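Local coordinates for CrtC domain-containing protein (Fusarium vanettenii 77-13-4, PDB 7A0Q) that probably acts as kievitone hydratase, a fungal lyase that adds water to the plant isoflavonoid defence compound kievitone, at residues S91-E96 / S301-Q306; Y45-S50 / W174-P179; L224-T229 / K331-Y336. All blocks are in the same frame, centred on the assembly; numbering follows the deposited sequence.

Contact 1 (S91-E96 / S301-Q306)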
ATOM      1  N   SER A  91      -6.840  -4.952   8.071  1.00 18.70           N
ATOM      2  CA  SER A  91      -6.611  -6.384   8.217  1.00 19.19           C
ATOM      3  C   SER A  91      -5.346  -6.628   9.022  1.00 17.44           C
ATOM      4  O   SER A  91      -4.477  -5.759   9.142  1.00 17.49           O
ATOM      5  CB  SER A  91      -6.512  -7.088   6.856  1.00 18.02           C
ATOM      6  OG  SER A  91      -5.340  -6.704   6.144  1.00 19.13           O
ATOM      7  N   THR A  92      -5.258  -7.834   9.586  1.00 18.84           N
ATOM      8  CA  THR A  92      -4.041  -8.305  10.230  1.00 16.09           C
ATOM      9  C   THR A  92      -3.725  -9.694   9.710  1.00 17.99           C
ATOM     10  O   THR A  92      -4.635 -10.494   9.474  1.00 20.42           O
ATOM     11  CB  THR A  92      -4.166  -8.356  11.757  1.00 20.47           C
ATOM     12  OG1 THR A  92      -5.129  -9.357  12.103  1.00 22.91           O
ATOM     13  CG2 THR A  92      -4.613  -7.008  12.310  1.00 18.69           C
ATOM     14  N   LEU A  93      -2.436  -9.968   9.519  1.00 18.46           N
ATOM     15  CA  LEU A  93      -1.960 -11.274   9.084  1.00 19.78           C
ATOM     16  C   LEU A  93      -0.840 -11.699  10.018  1.00 21.80           C
ATOM     17  O   LEU A  93       0.149 -10.977  10.167  1.00 19.48           O
ATOM     18  CB  LEU A  93      -1.459 -11.237   7.633  1.00 19.56           C
ATOM     19  CG  LEU A  93      -0.861 -12.541   7.086  1.00 19.98           C
ATOM     20  CD1 LEU A  93      -1.933 -13.623   6.957  1.00 20.60           C
ATOM     21  CD2 LEU A  93      -0.141 -12.311   5.758  1.00 20.65           C
ATOM     22  N   ASN A  94      -1.009 -12.856  10.656  1.00 21.36           N
ATOM     23  CA  ASN A  94       0.038 -13.461  11.471  1.00 23.23           C
ATOM     24  C   ASN A  94       0.953 -14.275  10.561  1.00 23.28           C
ATOM     25  O   ASN A  94       0.512 -15.249   9.942  1.00 24.72           O
ATOM     26  CB  ASN A  94      -0.588 -14.342  12.554  1.00 25.26           C
ATOM     27  CG  ASN A  94       0.447 -14.966  13.490  1.00 26.84           C
ATOM     28  OD1 ASN A  94       1.495 -15.434  13.054  1.00 27.62           O
ATOM     29  ND2 ASN A  94       0.138 -14.992  14.780  1.00 28.93           N
ATOM     30  N   LEU A  95       2.230 -13.891  10.484  1.00 22.05           N
ATOM     31  CA  LEU A  95       3.125 -14.536   9.533  1.00 23.07           C
ATOM     32  C   LEU A  95       3.564 -15.925   9.981  1.00 25.28           C
ATOM     33  O   LEU A  95       4.055 -16.697   9.151  1.00 26.51           O
ATOM     34  CB  LEU A  95       4.351 -13.661   9.279  1.00 21.58           C
ATOM     35  CG  LEU A  95       4.054 -12.312   8.613  1.00 20.81           C
ATOM     36  CD1 LEU A  95       5.354 -11.617   8.210  1.00 23.00           C
ATOM     37  CD2 LEU A  95       3.142 -12.488   7.404  1.00 24.60           C
ATOM     38  N   GLU A  96       3.388 -16.256  11.262  1.00 27.26           N
ATOM     39  CA  GLU A  96       3.725 -17.600  11.721  1.00 27.84           C
ATOM     40  C   GLU A  96       2.611 -18.594  11.417  1.00 30.73           C
ATOM     41  O   GLU A  96       2.877 -19.712  10.964  1.00 33.03           O
ATOM     42  CB  GLU A  96       4.014 -17.587  13.223  1.00 30.15           C
ATOM     43  CG  GLU A  96       4.392 -18.958  13.784  1.00 34.93           C
ATOM     44  CD  GLU A  96       4.046 -19.107  15.258  1.00 52.82           C
ATOM     45  OE1 GLU A  96       3.945 -20.263  15.729  1.00 58.90           O
ATOM     46  OE2 GLU A  96       3.867 -18.076  15.945  1.00 52.68           O
ATOM     47  N   SER A 301       1.885 -15.050  -3.416  1.00 21.24           N
ATOM     48  CA  SER A 301       1.119 -14.649  -2.249  1.00 21.19           C
ATOM     49  C   SER A 301       1.443 -15.571  -1.077  1.00 24.79           C
ATOM     50  O   SER A 301       1.573 -16.790  -1.240  1.00 26.22           O
ATOM     51  CB  SER A 301      -0.374 -14.664  -2.557  1.00 22.30           C
ATOM     52  OG  SER A 301      -1.116 -14.156  -1.460  1.00 23.99           O
ATOM     53  N   TYR A 302       1.583 -14.976   0.109  1.00 22.23           N
ATOM     54  CA  TYR A 302       2.041 -15.712   1.288  1.00 24.05           C
ATOM     55  C   TYR A 302       1.020 -16.752   1.740  1.00 27.42           C
ATOM     56  O   TYR A 302       1.390 -17.842   2.196  1.00 26.03           O
ATOM     57  CB  TYR A 302       2.322 -14.720   2.412  1.00 21.63           C
ATOM     58  CG  TYR A 302       3.109 -15.252   3.589  1.00 20.70           C
ATOM     59  CD1 TYR A 302       4.493 -15.393   3.521  1.00 24.35           C
ATOM     60  CD2 TYR A 302       2.476 -15.568   4.782  1.00 25.27           C
ATOM     61  CE1 TYR A 302       5.218 -15.858   4.607  1.00 24.59           C
ATOM     62  CE2 TYR A 302       3.189 -16.029   5.867  1.00 24.38           C
ATOM     63  CZ  TYR A 302       4.559 -16.173   5.771  1.00 25.77           C
ATOM     64  OH  TYR A 302       5.275 -16.626   6.856  1.00 27.13           O
ATOM     65  N   THR A 303      -0.264 -16.421   1.651  1.00 24.39           N
ATOM     66  CA  THR A 303      -1.342 -17.331   1.998  1.00 27.49           C
ATOM     67  C   THR A 303      -2.555 -16.964   1.154  1.00 28.44           C
ATOM     68  O   THR A 303      -2.651 -15.853   0.627  1.00 27.68           O
ATOM     69  CB  THR A 303      -1.659 -17.284   3.499  1.00 28.66           C
ATOM     70  OG1 THR A 303      -2.470 -18.410   3.849  1.00 28.86           O
ATOM     71  CG2 THR A 303      -2.398 -15.997   3.867  1.00 23.97           C
ATOM     72  N   GLU A 304      -3.478 -17.920   1.016  1.00 24.57           N
ATOM     73  CA  GLU A 304      -4.535 -17.802   0.012  1.00 22.89           C
ATOM     74  C   GLU A 304      -5.498 -16.660   0.328  1.00 24.10           C
ATOM     75  O   GLU A 304      -5.724 -15.776  -0.506  1.00 24.69           O
ATOM     76  CB  GLU A 304      -5.307 -19.122  -0.114  1.00 27.69           C
ATOM     77  CG  GLU A 304      -4.525 -20.273  -0.730  1.00 29.22           C
ATOM     78  CD  GLU A 304      -3.553 -20.916   0.248  1.00 39.71           C
ATOM     79  OE1 GLU A 304      -3.603 -20.584   1.451  1.00 36.15           O
ATOM     80  OE2 GLU A 304      -2.741 -21.760  -0.187  1.00 46.85           O
ATOM     81  N   ASP A 305      -6.102 -16.680   1.514  1.00 24.18           N
ATOM     82  CA  ASP A 305      -7.136 -15.712   1.881  1.00 24.43           C
ATOM     83  C   ASP A 305      -6.472 -14.462   2.456  1.00 20.70           C
ATOM     84  O   ASP A 305      -6.006 -14.458   3.598  1.00 23.09           O
ATOM     85  CB  ASP A 305      -8.115 -16.329   2.874  1.00 25.70           C
ATOM     86  CG  ASP A 305      -9.199 -15.354   3.324  1.00 30.77           C
ATOM     87  OD1 ASP A 305      -9.327 -14.256   2.734  1.00 27.19           O
ATOM     88  OD2 ASP A 305      -9.933 -15.696   4.277  1.00 32.26           O
ATOM     89  N   GLN A 306      -6.436 -13.395   1.658  1.00 20.81           N
ATOM     90  CA  GLN A 306      -6.035 -12.063   2.120  1.00 22.09           C
ATOM     91  C   GLN A 306      -6.926 -11.012   1.469  1.00 20.76           C
ATOM     92  O   GLN A 306      -6.461  -9.984   0.969  1.00 20.96           O
ATOM     93  CB  GLN A 306      -4.560 -11.782   1.830  1.00 20.68           C
ATOM     94  CG  GLN A 306      -3.597 -12.832   2.373  1.00 21.10           C
ATOM     95  CD  GLN A 306      -2.147 -12.420   2.236  1.00 21.35           C
ATOM     96  OE1 GLN A 306      -1.674 -11.541   2.946  1.00 20.64           O
ATOM     97  NE2 GLN A 306      -1.436 -13.045   1.299  1.00 20.16           N
TER
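Tyr302 reaches across from the irregular break in strand 295-308 to Leu93 in strand 86-94 and Leu95 just after it, and so joins the two lipocalin-like (calycin) parts of the chain. Its CB points toward 91-96 and CG is anti to the backbone N (chi1 -166°). Followed outward from CB, the side chain first meets Leu93, whose CD2 approaches ring atom CD2 obliquely at 4.3 Å. At the next atom, Tyr302 CE2, the Leu95 methyl CD2 lies 3.9 Å away and sits over the ring face in a CH-pi contact, 27° off the normal. The tip ends in a short hydrogen bond from Tyr302 OH to Leu95 O, 2.6 Å long. That carbonyl oxygen lies in the ring plane at its edge, and the hydroxyl meets one of its lone pairs. Phe321, on strand 317-328, adds an edge-to-face contact with the tyrosine ring.

Leu93 spreads its two methyls: CD1 rests 3.9 Å from Thr303 CG2, while CD2 lies next to the Gln306 amide. This amide is held at both ends, since OE1 accepts from the backbone N of Phe321 and NE2 donates to Thr303 O at 3.1 Å. Its rotation is thereby fixed, with Gln306 OE1 only 3.3 Å from Leu93 CD2.

Contact 2 (Y45-S50 / W174-P179)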
ATOM      1  N   TYR A  45       4.110  18.458  -6.070  1.00 14.10           N
ATOM      2  CA  TYR A  45       3.381  18.894  -4.880  1.00 15.90           C
ATOM      3  C   TYR A  45       4.306  18.895  -3.671  1.00 15.27           C
ATOM      4  O   TYR A  45       5.395  18.311  -3.685  1.00 15.18           O
ATOM      5  CB  TYR A  45       2.155  18.006  -4.604  1.00 16.76           C
ATOM      6  CG  TYR A  45       2.398  16.534  -4.794  1.00 16.48           C
ATOM      7  CD1 TYR A  45       3.194  15.817  -3.915  1.00 17.09           C
ATOM      8  CD2 TYR A  45       1.842  15.855  -5.876  1.00 17.95           C
ATOM      9  CE1 TYR A  45       3.427  14.462  -4.092  1.00 17.52           C
ATOM     10  CE2 TYR A  45       2.063  14.518  -6.060  1.00 18.06           C
ATOM     11  CZ  TYR A  45       2.857  13.819  -5.177  1.00 17.29           C
ATOM     12  OH  TYR A  45       3.076  12.473  -5.351  1.00 18.76           O
ATOM     13  N   GLY A  46       3.852  19.585  -2.626  1.00 15.78           N
ATOM     14  CA  GLY A  46       4.416  19.405  -1.285  1.00 14.88           C
ATOM     15  C   GLY A  46       3.701  18.253  -0.598  1.00 14.94           C
ATOM     16  O   GLY A  46       2.482  18.128  -0.675  1.00 16.66           O
ATOM     17  N   LEU A  47       4.485  17.399   0.061  0.64 14.13           N
ATOM     18  CA  LEU A  47       3.904  16.249   0.749  0.64 14.21           C
ATOM     19  C   LEU A  47       2.955  16.691   1.854  0.64 14.94           C
ATOM     20  O   LEU A  47       1.825  16.198   1.955  0.64 15.26           O
ATOM     21  CB  LEU A  47       5.002  15.359   1.321  0.64 14.27           C
ATOM     22  CG  LEU A  47       6.008  14.836   0.300  0.64 13.81           C
ATOM     23  CD1 LEU A  47       6.880  13.738   0.895  0.64 15.74           C
ATOM     24  CD2 LEU A  47       5.287  14.322  -0.953  0.64 17.98           C
ATOM     25  N   SER A  48       3.414  17.612   2.708  1.00 15.00           N
ATOM     26  CA  SER A  48       2.636  17.986   3.887  1.00 14.65           C
ATOM     27  C   SER A  48       1.280  18.549   3.492  1.00 16.46           C
ATOM     28  O   SER A  48       0.249  18.207   4.088  1.00 16.04           O
ATOM     29  CB  SER A  48       3.416  19.021   4.709  1.00 16.83           C
ATOM     30  OG  SER A  48       4.603  18.473   5.260  1.00 18.76           O
ATOM     31  N   GLU A  49       1.271  19.413   2.476  1.00 15.31           N
ATOM     32  CA  GLU A  49       0.065  20.072   1.999  1.00 16.88           C
ATOM     33  C   GLU A  49      -0.886  19.109   1.296  1.00 15.38           C
ATOM     34  O   GLU A  49      -2.062  19.440   1.102  1.00 17.67           O
ATOM     35  CB  GLU A  49       0.455  21.193   1.029  1.00 23.17           C
ATOM     36  CG  GLU A  49       1.248  22.363   1.646  1.00 28.35           C
ATOM     37  CD  GLU A  49       2.730  22.071   1.930  1.00 33.06           C
ATOM     38  OE1 GLU A  49       3.273  21.040   1.484  1.00 21.34           O
ATOM     39  OE2 GLU A  49       3.371  22.908   2.603  1.00 35.36           O
ATOM     40  N   SER A  50      -0.392  17.947   0.885  1.00 14.51           N
ATOM     41  CA  SER A  50      -1.189  16.947   0.190  1.00 14.67           C
ATOM     42  C   SER A  50      -1.922  16.003   1.136  1.00 13.65           C
ATOM     43  O   SER A  50      -2.746  15.194   0.684  1.00 14.41           O
ATOM     44  CB  SER A  50      -0.274  16.132  -0.718  1.00 15.27           C
ATOM     45  OG  SER A  50       0.238  16.983  -1.721  1.00 17.35           O
ATOM     46  N   TRP A 174      -2.485  11.514  -8.399  1.00 12.60           N
ATOM     47  CA  TRP A 174      -1.296  11.973  -7.693  1.00 14.55           C
ATOM     48  C   TRP A 174      -1.044  10.969  -6.588  1.00 13.38           C
ATOM     49  O   TRP A 174      -1.971  10.624  -5.859  1.00 14.47           O
ATOM     50  CB  TRP A 174      -1.497  13.377  -7.099  1.00 12.57           C
ATOM     51  CG  TRP A 174      -1.611  14.435  -8.146  1.00 15.07           C
ATOM     52  CD1 TRP A 174      -0.609  15.215  -8.631  1.00 15.25           C
ATOM     53  CD2 TRP A 174      -2.797  14.813  -8.849  1.00 21.20           C
ATOM     54  NE1 TRP A 174      -1.094  16.063  -9.608  1.00 18.31           N
ATOM     55  CE2 TRP A 174      -2.438  15.835  -9.755  1.00 21.00           C
ATOM     56  CE3 TRP A 174      -4.130  14.383  -8.806  1.00 23.45           C
ATOM     57  CZ2 TRP A 174      -3.365  16.440 -10.609  1.00 23.67           C
ATOM     58  CZ3 TRP A 174      -5.052  14.984  -9.661  1.00 27.57           C
ATOM     59  CH2 TRP A 174      -4.661  16.002 -10.546  1.00 26.29           C
ATOM     60  N   GLU A 175       0.189  10.466  -6.495  1.00 11.72           N
ATOM     61  CA  GLU A 175       0.460   9.393  -5.545  1.00 12.96           C
ATOM     62  C   GLU A 175       1.908   9.443  -5.075  1.00 12.55           C
ATOM     63  O   GLU A 175       2.826   9.546  -5.892  1.00 14.65           O
ATOM     64  CB  GLU A 175       0.168   8.018  -6.176  1.00 12.18           C
ATOM     65  CG  GLU A 175       0.399   6.833  -5.210  1.00 15.18           C
ATOM     66  CD  GLU A 175       0.594   5.495  -5.923  1.00 14.49           C
ATOM     67  OE1 GLU A 175       0.763   5.476  -7.167  1.00 14.39           O
ATOM     68  OE2 GLU A 175       0.609   4.452  -5.237  1.00 14.21           O
ATOM     69  N   PHE A 176       2.115   9.341  -3.755  1.00 12.49           N
ATOM     70  CA  PHE A 176       3.454   9.122  -3.221  1.00 12.71           C
ATOM     71  C   PHE A 176       3.418   8.032  -2.157  1.00 12.28           C
ATOM     72  O   PHE A 176       2.412   7.825  -1.474  1.00 13.80           O
ATOM     73  CB  PHE A 176       4.102  10.414  -2.666  1.00 12.62           C
ATOM     74  CG  PHE A 176       3.371  11.046  -1.499  1.00 12.20           C
ATOM     75  CD1 PHE A 176       2.425  12.050  -1.714  1.00 14.00           C
ATOM     76  CD2 PHE A 176       3.684  10.696  -0.197  1.00 14.46           C
ATOM     77  CE1 PHE A 176       1.780  12.661  -0.659  1.00 16.41           C
ATOM     78  CE2 PHE A 176       3.030  11.308   0.868  1.00 14.22           C
ATOM     79  CZ  PHE A 176       2.079  12.283   0.632  1.00 14.07           C
ATOM     80  N   GLY A 177       4.530   7.317  -2.061  1.00 13.53           N
ATOM     81  CA  GLY A 177       4.711   6.285  -1.052  1.00 14.16           C
ATOM     82  C   GLY A 177       5.853   6.672  -0.133  1.00 17.52           C
ATOM     83  O   GLY A 177       6.863   7.214  -0.583  1.00 15.85           O
ATOM     84  N   LEU A 178       5.681   6.398   1.157  1.00 14.96           N
ATOM     85  CA  LEU A 178       6.750   6.552   2.138  1.00 13.98           C
ATOM     86  C   LEU A 178       7.091   5.141   2.591  1.00 13.83           C
ATOM     87  O   LEU A 178       6.358   4.563   3.405  1.00 14.66           O
ATOM     88  CB  LEU A 178       6.288   7.414   3.319  1.00 14.65           C
ATOM     89  CG  LEU A 178       5.702   8.766   2.903  1.00 17.30           C
ATOM     90  CD1 LEU A 178       5.154   9.564   4.089  1.00 18.29           C
ATOM     91  CD2 LEU A 178       6.719   9.579   2.108  1.00 19.97           C
ATOM     92  N   PRO A 179       8.164   4.522   2.066  1.00 13.74           N
ATOM     93  CA  PRO A 179       8.246   3.047   2.085  1.00 13.62           C
ATOM     94  C   PRO A 179       8.629   2.383   3.400  1.00 15.39           C
ATOM     95  O   PRO A 179       8.146   1.282   3.687  1.00 15.79           O
ATOM     96  CB  PRO A 179       9.314   2.736   1.024  1.00 17.09           C
ATOM     97  CG  PRO A 179       9.516   3.988   0.282  1.00 22.56           C
ATOM     98  CD  PRO A 179       9.178   5.120   1.184  1.00 16.73           C
TER
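Aromatic contacts dominate where Tyr45 meets Trp174 and Phe176, which project from strand 171-189 toward the loop preceding strand 58-66. The Tyr45 ring and the five-membered ring of Trp174 touch rim to rim, with Tyr45 CD2 3.7 Å from Trp174 CD1 and the planes inclined at 67°. On Phe176 the approach is oblique, Tyr45 CE1 lying 3.5 Å from Phe176 CD1 with 45° between the planes. Trp209, on strand 202-210, also meets the rings of both Tyr45 and Trp174.

Aliphatic carbons meet Phe176 at one face and one edge. The ring takes Leu47 CD2 over the centre of one face, a CH-pi contact of 3.7 Å from that methyl to the ring centroid. Leu47 is modelled in two conformations, so this contact is certain for one only and remains doubtful for the other. Ser50 contributes CB, which lies near the plane of the ring at its edge, 4.0 Å from Phe176 CE1.

Polar groups mostly serve the loop and its surroundings. Ser50 OG donates to Gly46 O at 2.7 Å, and Ser50 N to Leu47 O at 3.0 Å, where 47-50 have helical backbone angles but lack a helix's regular bonding. Although Tyr45 OH lies beside Glu175 O, the angle there is poor; the hydroxyl bonds instead to Gly164 O, and Glu175 O to the side-chain amide of Asn160. The Glu175 side chain leaves the other face of the strand, and its OE1 binds NE1 of Trp236 in the C-terminal barrel.

Together Tyr45, Trp174 and Phe176 form an aromatic cluster that fastens an N-terminal loop to a strand of the CrtC-type lipocalin domain.

Contact 3 (L224-T229 / K331-Y336)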
ATOM      1  N   LEU A 224       7.084  -3.353  -3.502  1.00 15.80           N
ATOM      2  CA  LEU A 224       8.164  -4.320  -3.320  1.00 15.93           C
ATOM      3  C   LEU A 224       9.345  -3.743  -2.546  1.00 15.37           C
ATOM      4  O   LEU A 224       9.771  -2.605  -2.782  1.00 16.93           O
ATOM      5  CB  LEU A 224       8.660  -4.860  -4.668  1.00 16.11           C
ATOM      6  CG  LEU A 224       7.572  -5.403  -5.600  1.00 19.86           C
ATOM      7  CD1 LEU A 224       8.192  -5.860  -6.923  1.00 20.79           C
ATOM      8  CD2 LEU A 224       6.744  -6.529  -4.936  1.00 16.89           C
ATOM      9  N   HIS A 225       9.901  -4.571  -1.661  1.00 16.59           N
ATOM     10  CA  HIS A 225      11.111  -4.273  -0.900  1.00 16.81           C
ATOM     11  C   HIS A 225      12.170  -5.325  -1.202  1.00 16.63           C
ATOM     12  O   HIS A 225      11.858  -6.517  -1.282  1.00 18.69           O
ATOM     13  CB  HIS A 225      10.840  -4.263   0.611  1.00 17.90           C
ATOM     14  CG  HIS A 225       9.741  -3.332   1.012  1.00 16.16           C
ATOM     15  ND1 HIS A 225       9.979  -2.079   1.533  1.00 17.87           N
ATOM     16  CD2 HIS A 225       8.396  -3.450   0.908  1.00 16.91           C
ATOM     17  CE1 HIS A 225       8.824  -1.474   1.764  1.00 14.16           C
ATOM     18  NE2 HIS A 225       7.849  -2.282   1.379  1.00 16.64           N
ATOM     19  N   ILE A 226      13.412  -4.876  -1.380  1.00 17.77           N
ATOM     20  CA  ILE A 226      14.551  -5.774  -1.593  1.00 20.55           C
ATOM     21  C   ILE A 226      15.562  -5.495  -0.486  1.00 20.71           C
ATOM     22  O   ILE A 226      16.390  -4.580  -0.612  1.00 21.96           O
ATOM     23  CB  ILE A 226      15.165  -5.594  -2.992  1.00 21.82           C
ATOM     24  CG1 ILE A 226      14.099  -5.843  -4.060  1.00 19.26           C
ATOM     25  CG2 ILE A 226      16.357  -6.554  -3.185  1.00 22.34           C
ATOM     26  CD1 ILE A 226      14.538  -5.491  -5.481  1.00 21.72           C
ATOM     27  N   PRO A 227      15.508  -6.242   0.622  1.00 21.87           N
ATOM     28  CA  PRO A 227      16.274  -5.868   1.828  1.00 27.06           C
ATOM     29  C   PRO A 227      17.770  -5.660   1.632  1.00 25.99           C
ATOM     30  O   PRO A 227      18.368  -4.887   2.392  1.00 33.61           O
ATOM     31  CB  PRO A 227      15.997  -7.040   2.779  1.00 31.45           C
ATOM     32  CG  PRO A 227      14.625  -7.510   2.389  1.00 25.88           C
ATOM     33  CD  PRO A 227      14.509  -7.290   0.894  1.00 22.40           C
ATOM     34  N   SER A 228      18.400  -6.296   0.655  1.00 23.93           N
ATOM     35  CA  SER A 228      19.827  -6.007   0.512  1.00 38.39           C
ATOM     36  C   SER A 228      20.115  -4.630  -0.096  1.00 37.86           C
ATOM     37  O   SER A 228      21.290  -4.271  -0.243  1.00 34.52           O
ATOM     38  CB  SER A 228      20.494  -7.094  -0.327  1.00 32.27           C
ATOM     39  OG  SER A 228      19.901  -7.185  -1.615  1.00 40.19           O
ATOM     40  N   THR A 229      19.092  -3.850  -0.446  1.00 26.85           N
ATOM     41  CA  THR A 229      19.261  -2.665  -1.277  1.00 25.18           C
ATOM     42  C   THR A 229      18.367  -1.543  -0.776  1.00 20.30           C
ATOM     43  O   THR A 229      17.532  -1.731   0.107  1.00 22.48           O
ATOM     44  CB  THR A 229      18.899  -2.933  -2.743  1.00 24.09           C
ATOM     45  OG1 THR A 229      17.472  -3.068  -2.851  1.00 19.01           O
ATOM     46  CG2 THR A 229      19.580  -4.205  -3.276  1.00 24.56           C
ATOM     47  N   LYS A 331      21.951 -10.032 -10.969  1.00 31.07           N
ATOM     48  CA  LYS A 331      22.356 -10.512  -9.656  1.00 32.03           C
ATOM     49  C   LYS A 331      21.137 -11.009  -8.894  1.00 33.76           C
ATOM     50  O   LYS A 331      20.130 -10.292  -8.824  1.00 31.45           O
ATOM     51  CB  LYS A 331      23.051  -9.397  -8.864  1.00 38.20           C
ATOM     52  CG  LYS A 331      23.396  -9.766  -7.423  1.00 45.95           C
ATOM     53  CD  LYS A 331      23.332  -8.556  -6.493  1.00 50.64           C
ATOM     54  CE  LYS A 331      22.046  -8.547  -5.677  1.00 46.72           C
ATOM     55  NZ  LYS A 331      22.022  -7.473  -4.630  1.00 54.37           N
ATOM     56  N   PRO A 332      21.179 -12.213  -8.320  1.00 28.43           N
ATOM     57  CA  PRO A 332      19.987 -12.756  -7.656  1.00 26.09           C
ATOM     58  C   PRO A 332      19.593 -11.930  -6.442  1.00 24.89           C
ATOM     59  O   PRO A 332      20.442 -11.468  -5.674  1.00 27.70           O
ATOM     60  CB  PRO A 332      20.420 -14.170  -7.240  1.00 29.39           C
ATOM     61  CG  PRO A 332      21.695 -14.445  -7.991  1.00 35.25           C
ATOM     62  CD  PRO A 332      22.338 -13.115  -8.214  1.00 34.78           C
ATOM     63  N   VAL A 333      18.283 -11.741  -6.277  1.00 23.86           N
ATOM     64  CA  VAL A 333      17.732 -11.053  -5.117  1.00 27.69           C
ATOM     65  C   VAL A 333      16.513 -11.811  -4.615  1.00 21.76           C
ATOM     66  O   VAL A 333      15.960 -12.678  -5.290  1.00 24.86           O
ATOM     67  CB  VAL A 333      17.342  -9.586  -5.412  1.00 24.80           C
ATOM     68  CG1 VAL A 333      18.540  -8.783  -5.896  1.00 28.22           C
ATOM     69  CG2 VAL A 333      16.191  -9.529  -6.404  1.00 26.31           C
ATOM     70  N   GLN A 334      16.094 -11.455  -3.404  1.00 23.35           N
ATOM     71  CA  GLN A 334      14.822 -11.891  -2.850  1.00 25.58           C
ATOM     72  C   GLN A 334      14.237 -10.736  -2.050  1.00 23.66           C
ATOM     73  O   GLN A 334      14.947  -9.804  -1.658  1.00 25.42           O
ATOM     74  CB  GLN A 334      14.980 -13.140  -1.972  1.00 28.30           C
ATOM     75  CG  GLN A 334      15.897 -12.937  -0.787  1.00 37.55           C
ATOM     76  CD  GLN A 334      16.040 -14.189   0.061  1.00 42.95           C
ATOM     77  OE1 GLN A 334      16.128 -15.300  -0.460  1.00 46.77           O
ATOM     78  NE2 GLN A 334      16.051 -14.012   1.375  1.00 48.94           N
ATOM     79  N   GLY A 335      12.933 -10.787  -1.826  1.00 22.46           N
ATOM     80  CA  GLY A 335      12.313  -9.748  -1.032  1.00 20.83           C
ATOM     81  C   GLY A 335      10.882 -10.078  -0.701  1.00 19.84           C
ATOM     82  O   GLY A 335      10.436 -11.217  -0.855  1.00 21.41           O
ATOM     83  N   TYR A 336      10.164  -9.050  -0.247  1.00 17.91           N
ATOM     84  CA  TYR A 336       8.791  -9.192   0.209  1.00 19.85           C
ATOM     85  C   TYR A 336       8.057  -7.899  -0.116  1.00 18.88           C
ATOM     86  O   TYR A 336       8.660  -6.900  -0.516  1.00 18.61           O
ATOM     87  CB  TYR A 336       8.725  -9.487   1.714  1.00 19.78           C
ATOM     88  CG  TYR A 336       9.307  -8.361   2.548  1.00 18.60           C
ATOM     89  CD1 TYR A 336       8.532  -7.255   2.904  1.00 18.74           C
ATOM     90  CD2 TYR A 336      10.634  -8.392   2.969  1.00 20.57           C
ATOM     91  CE1 TYR A 336       9.067  -6.205   3.642  1.00 18.17           C
ATOM     92  CE2 TYR A 336      11.174  -7.357   3.722  1.00 22.00           C
ATOM     93  CZ  TYR A 336      10.388  -6.267   4.052  1.00 20.42           C
ATOM     94  OH  TYR A 336      10.916  -5.236   4.787  1.00 20.76           O
TER
HETATM   95  O   HOH W   1      17.180  -9.046  -0.231  1.00 33.36           O
HETATM   96  O   HOH W   2      18.587  -9.883  -2.150  1.00 35.46           O
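The carbonyl oxygen of Ile226, a residue whose CG2 packs 3.9 Å from Val333 CB, is gripped twice by Thr229: by its backbone N at 2.8 Å and by OG1, which meets a lone pair in the carbonyl plane. The N-H bond closes a type I turn, Ile226 to Thr229, and the hydroxyl adds to it. The turn follows strand 218-225, near where this first strand meets the last, 331-343, to complete the eight-stranded antiparallel barrel.

The seam itself is a hydrogen-bonded pair, with His225 N donating to Tyr336 O at 2.9 Å and Tyr336 N to His225 O at 3.2 Å. Gly335 adds a CA-H...O contact to the same His225 oxygen. The rings of His225 and Tyr336 have nearly parallel planes, 16° apart, but are displaced, with little overlap; His225 CB lies over the tyrosine face, offset toward its rim. Pro227 closes in obliquely, its CG 3.7 Å from Tyr336 CE2. Farther out, Tyr336 OH bonds to His202 of the other lipocalin-like part, and the imidazole nitrogens of His225 are held by Gln223 and Lys232.

Beyond the pair, waters take over. One accepts from Ser228 N and donates to Gln334 O at 2.8 Å; a second links Ser228 OG to Gln334 N, from which it accepts at 3.2 Å.

Overall arrangement
Two lipocalin-like parts make up this all-beta chain, and the contacts sample each part and the join between them. Contact 1 bridges the two parts, contact 2 belongs to the N-terminal one, and contact 3 seals the C-terminal barrel, whose strand 295-308 also carries one side of contact 1. Along the sequence contact 1 alternates with each of the others, whereas contact 2 closes before contact 3 opens. Centres of contacts 1 and 2 are about 28 Å apart, on opposite sides of the chain's centre; the centre of contact 3 is about 20 Å from that of contact 1 and about 24 Å from that of contact 2. Contacts 2 and 3 nevertheless touch, Pro179 O packing 3.4 Å from His225 CE1.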